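Local coordinates for Tll0287 protein (Thermosynechococcus elongatus, PDB 5B82) that binds a covalently attached heme c in a PAS-like domain and is possibly involved in redox sensing or signalling, at residues Y131-V137 with D171-A177. Residues are numbered along the deposited sequence; the frame is centred on the assembly and turned at random.
With HEC (heme c), chain B.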
ATOM      1  N   TYR A 131       3.444   5.343 -11.705  1.00 17.42           N
ATOM      2  CA  TYR A 131       4.138   5.867 -10.543  1.00 14.95           C
ATOM      3  C   TYR A 131       4.034   4.850  -9.429  1.00 20.53           C
ATOM      4  O   TYR A 131       2.956   4.286  -9.196  1.00 18.77           O
ATOM      5  CB  TYR A 131       3.497   7.190 -10.108  1.00 16.69           C
ATOM      6  CG  TYR A 131       4.046   7.807  -8.819  1.00 19.88           C
ATOM      7  CD1 TYR A 131       5.296   8.420  -8.788  1.00 20.63           C
ATOM      8  CD2 TYR A 131       3.290   7.821  -7.650  1.00 23.80           C
ATOM      9  CE1 TYR A 131       5.787   9.015  -7.623  1.00 18.38           C
ATOM     10  CE2 TYR A 131       3.780   8.422  -6.469  1.00 17.76           C
ATOM     11  CZ  TYR A 131       5.023   9.015  -6.474  1.00 17.93           C
ATOM     12  OH  TYR A 131       5.508   9.612  -5.314  1.00 21.56           O
ATOM     13  N   PHE A 132       5.160   4.610  -8.756  1.00 16.92           N
ATOM     14  CA  PHE A 132       5.221   3.671  -7.652  1.00 14.65           C
ATOM     15  C   PHE A 132       5.808   4.393  -6.450  1.00 14.72           C
ATOM     16  O   PHE A 132       6.745   5.159  -6.588  1.00 16.63           O
ATOM     17  CB  PHE A 132       6.110   2.483  -7.997  1.00 12.15           C
ATOM     18  CG  PHE A 132       5.663   1.736  -9.240  1.00 16.45           C
ATOM     19  CD1 PHE A 132       4.738   0.713  -9.149  1.00 13.09           C
ATOM     20  CD2 PHE A 132       6.175   2.069 -10.482  1.00 14.44           C
ATOM     21  CE1 PHE A 132       4.307   0.023 -10.302  1.00 15.85           C
ATOM     22  CE2 PHE A 132       5.761   1.381 -11.640  1.00 17.62           C
ATOM     23  CZ  PHE A 132       4.830   0.363 -11.540  1.00 20.94           C
ATOM     24  N   ARG A 133       5.262   4.119  -5.277  1.00 12.61           N
ATOM     25  CA  ARG A 133       5.761   4.757  -4.064  1.00 16.39           C
ATOM     26  C   ARG A 133       5.851   3.701  -2.977  1.00 16.98           C
ATOM     27  O   ARG A 133       4.864   3.033  -2.653  1.00 19.88           O
ATOM     28  CB  ARG A 133       4.862   5.939  -3.672  1.00 16.86           C
ATOM     29  CG  ARG A 133       5.501   6.937  -2.646  1.00 15.01           C
ATOM     30  CD  ARG A 133       5.134   6.595  -1.229  1.00 23.24           C
ATOM     31  NE  ARG A 133       5.597   7.622  -0.283  1.00 28.71           N
ATOM     32  CZ  ARG A 133       6.733   7.549   0.403  1.00 32.23           C
ATOM     33  NH1 ARG A 133       7.530   6.492   0.257  1.00 29.83           N
ATOM     34  NH2 ARG A 133       7.071   8.524   1.249  1.00 24.86           N
ATOM     35  N   ARG A 134       7.043   3.526  -2.423  1.00 18.42           N
ATOM     36  CA  ARG A 134       7.241   2.478  -1.424  1.00 17.76           C
ATOM     37  C   ARG A 134       6.427   2.714  -0.147  1.00 15.80           C
ATOM     38  O   ARG A 134       6.137   3.851   0.234  1.00 18.73           O
ATOM     39  CB  ARG A 134       8.735   2.293  -1.097  1.00 23.42           C
ATOM     40  CG  ARG A 134       9.215   3.027   0.139  1.00 22.38           C
ATOM     41  CD  ARG A 134      10.750   2.993   0.283  1.00 22.02           C
ATOM     42  NE  ARG A 134      11.273   1.761   0.868  1.00 24.79           N
ATOM     43  CZ  ARG A 134      12.282   1.059   0.356  1.00 23.81           C
ATOM     44  NH1 ARG A 134      12.872   1.460  -0.766  1.00 22.11           N
ATOM     45  NH2 ARG A 134      12.705  -0.044   0.965  1.00 20.55           N
ATOM     46  N   ILE A 135       6.045   1.615   0.488  1.00 16.69           N
ATOM     47  CA  ILE A 135       5.415   1.638   1.802  1.00 22.51           C
ATOM     48  C   ILE A 135       6.325   0.883   2.766  1.00 24.25           C
ATOM     49  O   ILE A 135       6.623  -0.295   2.553  1.00 26.48           O
ATOM     50  CB  ILE A 135       4.052   0.932   1.778  1.00 18.26           C
ATOM     51  CG1 ILE A 135       3.106   1.637   0.810  1.00 17.39           C
ATOM     52  CG2 ILE A 135       3.434   0.906   3.179  1.00 17.62           C
ATOM     53  CD1 ILE A 135       1.921   0.800   0.371  1.00 17.14           C
ATOM     54  N   ASP A 136       6.768   1.550   3.823  1.00 21.10           N
ATOM     55  CA  ASP A 136       7.611   0.888   4.804  1.00 22.02           C
ATOM     56  C   ASP A 136       6.811   0.530   6.052  1.00 24.77           C
ATOM     57  O   ASP A 136       5.713   1.039   6.267  1.00 27.09           O
ATOM     58  CB  ASP A 136       8.828   1.745   5.158  1.00 27.49           C
ATOM     59  CG  ASP A 136       9.847   1.826   4.020  1.00 34.63           C
ATOM     60  OD1 ASP A 136       9.972   0.850   3.244  1.00 37.17           O
ATOM     61  OD2 ASP A 136      10.530   2.869   3.907  1.00 36.41           O
ATOM     62  N   VAL A 137       7.365  -0.358   6.865  1.00 23.69           N
ATOM     63  CA  VAL A 137       6.704  -0.782   8.089  1.00 24.03           C
ATOM     64  C   VAL A 137       7.141   0.097   9.257  1.00 23.16           C
ATOM     65  O   VAL A 137       8.331   0.197   9.525  1.00 31.97           O
ATOM     66  CB  VAL A 137       7.053  -2.240   8.404  1.00 25.55           C
ATOM     67  CG1 VAL A 137       6.474  -2.652   9.749  1.00 27.72           C
ATOM     68  CG2 VAL A 137       6.553  -3.160   7.293  1.00 26.92           C
ATOM     69  N   ASP A 171      11.033  -2.755   7.534  1.00 35.10           N
ATOM     70  CA  ASP A 171      10.822  -3.650   6.394  1.00 30.92           C
ATOM     71  C   ASP A 171      10.108  -2.959   5.235  1.00 25.47           C
ATOM     72  O   ASP A 171       9.361  -2.008   5.436  1.00 28.00           O
ATOM     73  CB  ASP A 171       9.971  -4.855   6.801  1.00 29.51           C
ATOM     74  CG  ASP A 171      10.738  -5.863   7.620  1.00 37.52           C
ATOM     75  OD1 ASP A 171      11.879  -5.548   8.019  1.00 40.04           O
ATOM     76  OD2 ASP A 171      10.192  -6.961   7.869  1.00 34.62           O
ATOM     77  N   LEU A 172      10.315  -3.466   4.024  1.00 26.36           N
ATOM     78  CA  LEU A 172       9.495  -3.049   2.890  1.00 28.56           C
ATOM     79  C   LEU A 172       8.143  -3.758   2.946  1.00 26.70           C
ATOM     80  O   LEU A 172       8.072  -4.984   2.827  1.00 33.17           O
ATOM     81  CB  LEU A 172      10.200  -3.365   1.573  1.00 28.84           C
ATOM     82  CG  LEU A 172       9.375  -3.115   0.311  1.00 30.01           C
ATOM     83  CD1 LEU A 172       9.073  -1.625   0.158  1.00 25.21           C
ATOM     84  CD2 LEU A 172      10.108  -3.665  -0.897  1.00 30.87           C
ATOM     85  N   ARG A 173       7.074  -2.985   3.128  1.00 23.89           N
ATOM     86  CA  ARG A 173       5.727  -3.531   3.266  1.00 23.54           C
ATOM     87  C   ARG A 173       5.091  -3.863   1.914  1.00 26.26           C
ATOM     88  O   ARG A 173       4.388  -4.866   1.770  1.00 22.55           O
ATOM     89  CB  ARG A 173       4.836  -2.528   4.002  1.00 21.69           C
ATOM     90  CG  ARG A 173       3.370  -2.908   4.026  1.00 22.93           C
ATOM     91  CD  ARG A 173       3.108  -4.088   4.968  1.00 28.87           C
ATOM     92  NE  ARG A 173       1.694  -4.453   4.956  1.00 29.25           N
ATOM     93  CZ  ARG A 173       1.147  -5.315   4.101  1.00 28.23           C
ATOM     94  NH1 ARG A 173       1.901  -5.918   3.194  1.00 25.83           N
ATOM     95  NH2 ARG A 173      -0.153  -5.580   4.161  1.00 22.83           N
ATOM     96  N   GLY A 174       5.347  -3.001   0.939  1.00 24.54           N
ATOM     97  CA  GLY A 174       4.729  -3.070  -0.372  1.00 24.83           C
ATOM     98  C   GLY A 174       4.873  -1.703  -1.010  1.00 23.09           C
ATOM     99  O   GLY A 174       5.807  -0.956  -0.695  1.00 20.61           O
ATOM    100  N   MET A 175       3.945  -1.353  -1.892  1.00 21.20           N
ATOM    101  CA  MET A 175       4.023  -0.088  -2.613  1.00 18.43           C
ATOM    102  C   MET A 175       2.651   0.358  -3.069  1.00 19.55           C
ATOM    103  O   MET A 175       1.719  -0.458  -3.126  1.00 17.52           O
ATOM    104  CB  MET A 175       4.931  -0.230  -3.831  1.00 19.55           C
ATOM    105  CG  MET A 175       4.323  -1.048  -4.973  1.00 17.54           C
ATOM    106  SD  MET A 175       5.537  -1.376  -6.249  1.00 21.16           S
ATOM    107  CE  MET A 175       4.543  -2.389  -7.373  1.00 22.39           C
ATOM    108  N   TYR A 176       2.510   1.654  -3.359  1.00 17.68           N
ATOM    109  CA  TYR A 176       1.358   2.131  -4.131  1.00 15.29           C
ATOM    110  C   TYR A 176       1.746   2.099  -5.602  1.00 17.77           C
ATOM    111  O   TYR A 176       2.903   2.357  -5.938  1.00 20.07           O
ATOM    112  CB  TYR A 176       0.973   3.561  -3.756  1.00 16.74           C
ATOM    113  CG  TYR A 176       0.750   3.764  -2.277  1.00 21.22           C
ATOM    114  CD1 TYR A 176      -0.471   3.457  -1.685  1.00 21.38           C
ATOM    115  CD2 TYR A 176       1.757   4.268  -1.479  1.00 20.54           C
ATOM    116  CE1 TYR A 176      -0.669   3.636  -0.322  1.00 21.34           C
ATOM    117  CE2 TYR A 176       1.566   4.463  -0.127  1.00 23.21           C
ATOM    118  CZ  TYR A 176       0.359   4.140   0.445  1.00 24.13           C
ATOM    119  OH  TYR A 176       0.189   4.324   1.794  1.00 22.37           O
ATOM    120  N   ALA A 177       0.787   1.787  -6.472  1.00 17.77           N
ATOM    121  CA  ALA A 177       1.017   1.759  -7.923  1.00 16.48           C
ATOM    122  C   ALA A 177      -0.091   2.524  -8.635  1.00 18.84           C
ATOM    123  O   ALA A 177      -1.277   2.228  -8.461  1.00 19.02           O
ATOM    124  CB  ALA A 177       1.055   0.336  -8.427  1.00 17.12           C
TER
HETATM  125 FE   HEC B 501      -2.411  -2.747   7.089  1.00 24.74          FE
HETATM  126  CHA HEC B 501      -3.691  -4.144   4.271  1.00 22.10           C
HETATM  127  CHB HEC B 501       0.290  -1.568   5.211  1.00 23.23           C
HETATM  128  CHC HEC B 501      -1.187  -1.111   9.793  1.00 29.06           C
HETATM  129  CHD HEC B 501      -4.829  -4.227   9.030  1.00 27.45           C
HETATM  130  NA  HEC B 501      -1.775  -2.889   5.122  1.00 23.96           N
HETATM  131  C1A HEC B 501      -2.546  -3.408   4.102  1.00 24.69           C
HETATM  132  C2A HEC B 501      -1.931  -3.061   2.835  1.00 24.16           C
HETATM  133  C3A HEC B 501      -0.834  -2.346   3.112  1.00 22.44           C
HETATM  134  C4A HEC B 501      -0.711  -2.230   4.543  1.00 24.98           C
HETATM  135  CMA HEC B 501       0.166  -1.742   2.112  1.00 17.22           C
HETATM  136  CAA HEC B 501      -2.462  -3.429   1.427  1.00 24.65           C
HETATM  137  CBA HEC B 501      -1.725  -4.626   0.827  1.00 21.00           C
HETATM  138  CGA HEC B 501      -2.284  -5.911   1.376  1.00 20.63           C
HETATM  139  O1A HEC B 501      -1.536  -6.649   2.063  1.00 30.44           O
HETATM  140  O2A HEC B 501      -3.493  -6.191   1.162  1.00 24.48           O
HETATM  141  NB  HEC B 501      -0.753  -1.588   7.420  1.00 28.16           N
HETATM  142  C1B HEC B 501       0.205  -1.170   6.520  1.00 26.72           C
HETATM  143  C2B HEC B 501       1.098  -0.245   7.186  1.00 26.88           C
HETATM  144  C3B HEC B 501       0.694  -0.128   8.452  1.00 24.58           C
HETATM  145  C4B HEC B 501      -0.481  -0.958   8.624  1.00 27.82           C
HETATM  146  CMB HEC B 501       2.335   0.433   6.542  1.00 17.17           C
HETATM  147  CAB HEC B 501       1.342   0.751   9.548  1.00 22.04           C
HETATM  148  CBB HEC B 501       1.192   2.256   9.207  1.00 19.42           C
HETATM  149  NC  HEC B 501      -2.898  -2.713   9.052  1.00 30.66           N
HETATM  150  C1C HEC B 501      -2.289  -1.916   9.994  1.00 31.59           C
HETATM  151  C2C HEC B 501      -3.096  -1.954  11.196  1.00 33.41           C
HETATM  152  C3C HEC B 501      -4.023  -2.915  11.038  1.00 31.24           C
HETATM  153  C4C HEC B 501      -3.967  -3.345   9.653  1.00 29.68           C
HETATM  154  CMC HEC B 501      -2.627  -1.346  12.539  1.00 26.69           C
HETATM  155  CAC HEC B 501      -5.051  -3.420  12.087  1.00 28.95           C
HETATM  156  CBC HEC B 501      -5.984  -2.333  12.670  1.00 34.48           C
HETATM  157  ND  HEC B 501      -3.963  -4.035   6.737  1.00 27.17           N
HETATM  158  C1D HEC B 501      -4.926  -4.405   7.669  1.00 32.00           C
HETATM  159  C2D HEC B 501      -6.043  -5.015   6.973  1.00 28.75           C
HETATM  160  C3D HEC B 501      -5.664  -4.988   5.498  1.00 28.85           C
HETATM  161  C4D HEC B 501      -4.369  -4.368   5.443  1.00 27.07           C
HETATM  162  CMD HEC B 501      -7.343  -5.581   7.582  1.00 25.18           C
HETATM  163  CAD HEC B 501      -6.492  -5.486   4.294  1.00 24.15           C
HETATM  164  CBD HEC B 501      -7.335  -4.287   3.877  1.00 25.35           C
HETATM  165  CGD HEC B 501      -8.069  -4.547   2.580  1.00 24.03           C
HETATM  166  O1D HEC B 501      -8.933  -5.452   2.540  1.00 29.31           O
HETATM  167  O2D HEC B 501      -7.787  -3.835   1.592  1.00 26.35           O
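Ile135 faces both Arg173 and Gly174, a classic beta bulge in the antiparallel sheet of this PAS-like domain. Ile135 O takes the N-H of Arg173 at 2.8 Å and, weakly, that of Gly174. Beyond the bulge Arg133 and Tyr176 bond backbone to backbone both ways.

The branched side chain of Ile135 suits a place between strand partner and heme. CB lies against Gly174 O, CG2 touches both Arg173 CB and the heme methyl CMB, and Ile135 CG1 meets Tyr176 CE2 at 3.4 Å. With CG1 anti to the carbonyl carbon (chi1 -61°), Ile135 CD1 ends over the centre of the Tyr176 ring, a CH-pi contact 3.7 Å from the centroid, and also reaches heme CMA. Tyr176 OH bonds to Asp42 and Arg45 of helix 28-49; an alanine here would probably leave Ile135 CD1 without its aromatic floor and Asp42 without that hydroxyl partner.

On the other sheet face, the flexible thioether of Met175 runs beside Phe132, and Met175 CE lies 3.6 Å from Phe132 CD1. Arg173, long enough to reach the heme, bends at chi2 (72°); Arg173 NE passes 3.2 Å from heme CHB, and Arg173 NH2 donates to propionate O1A at 2.7 Å.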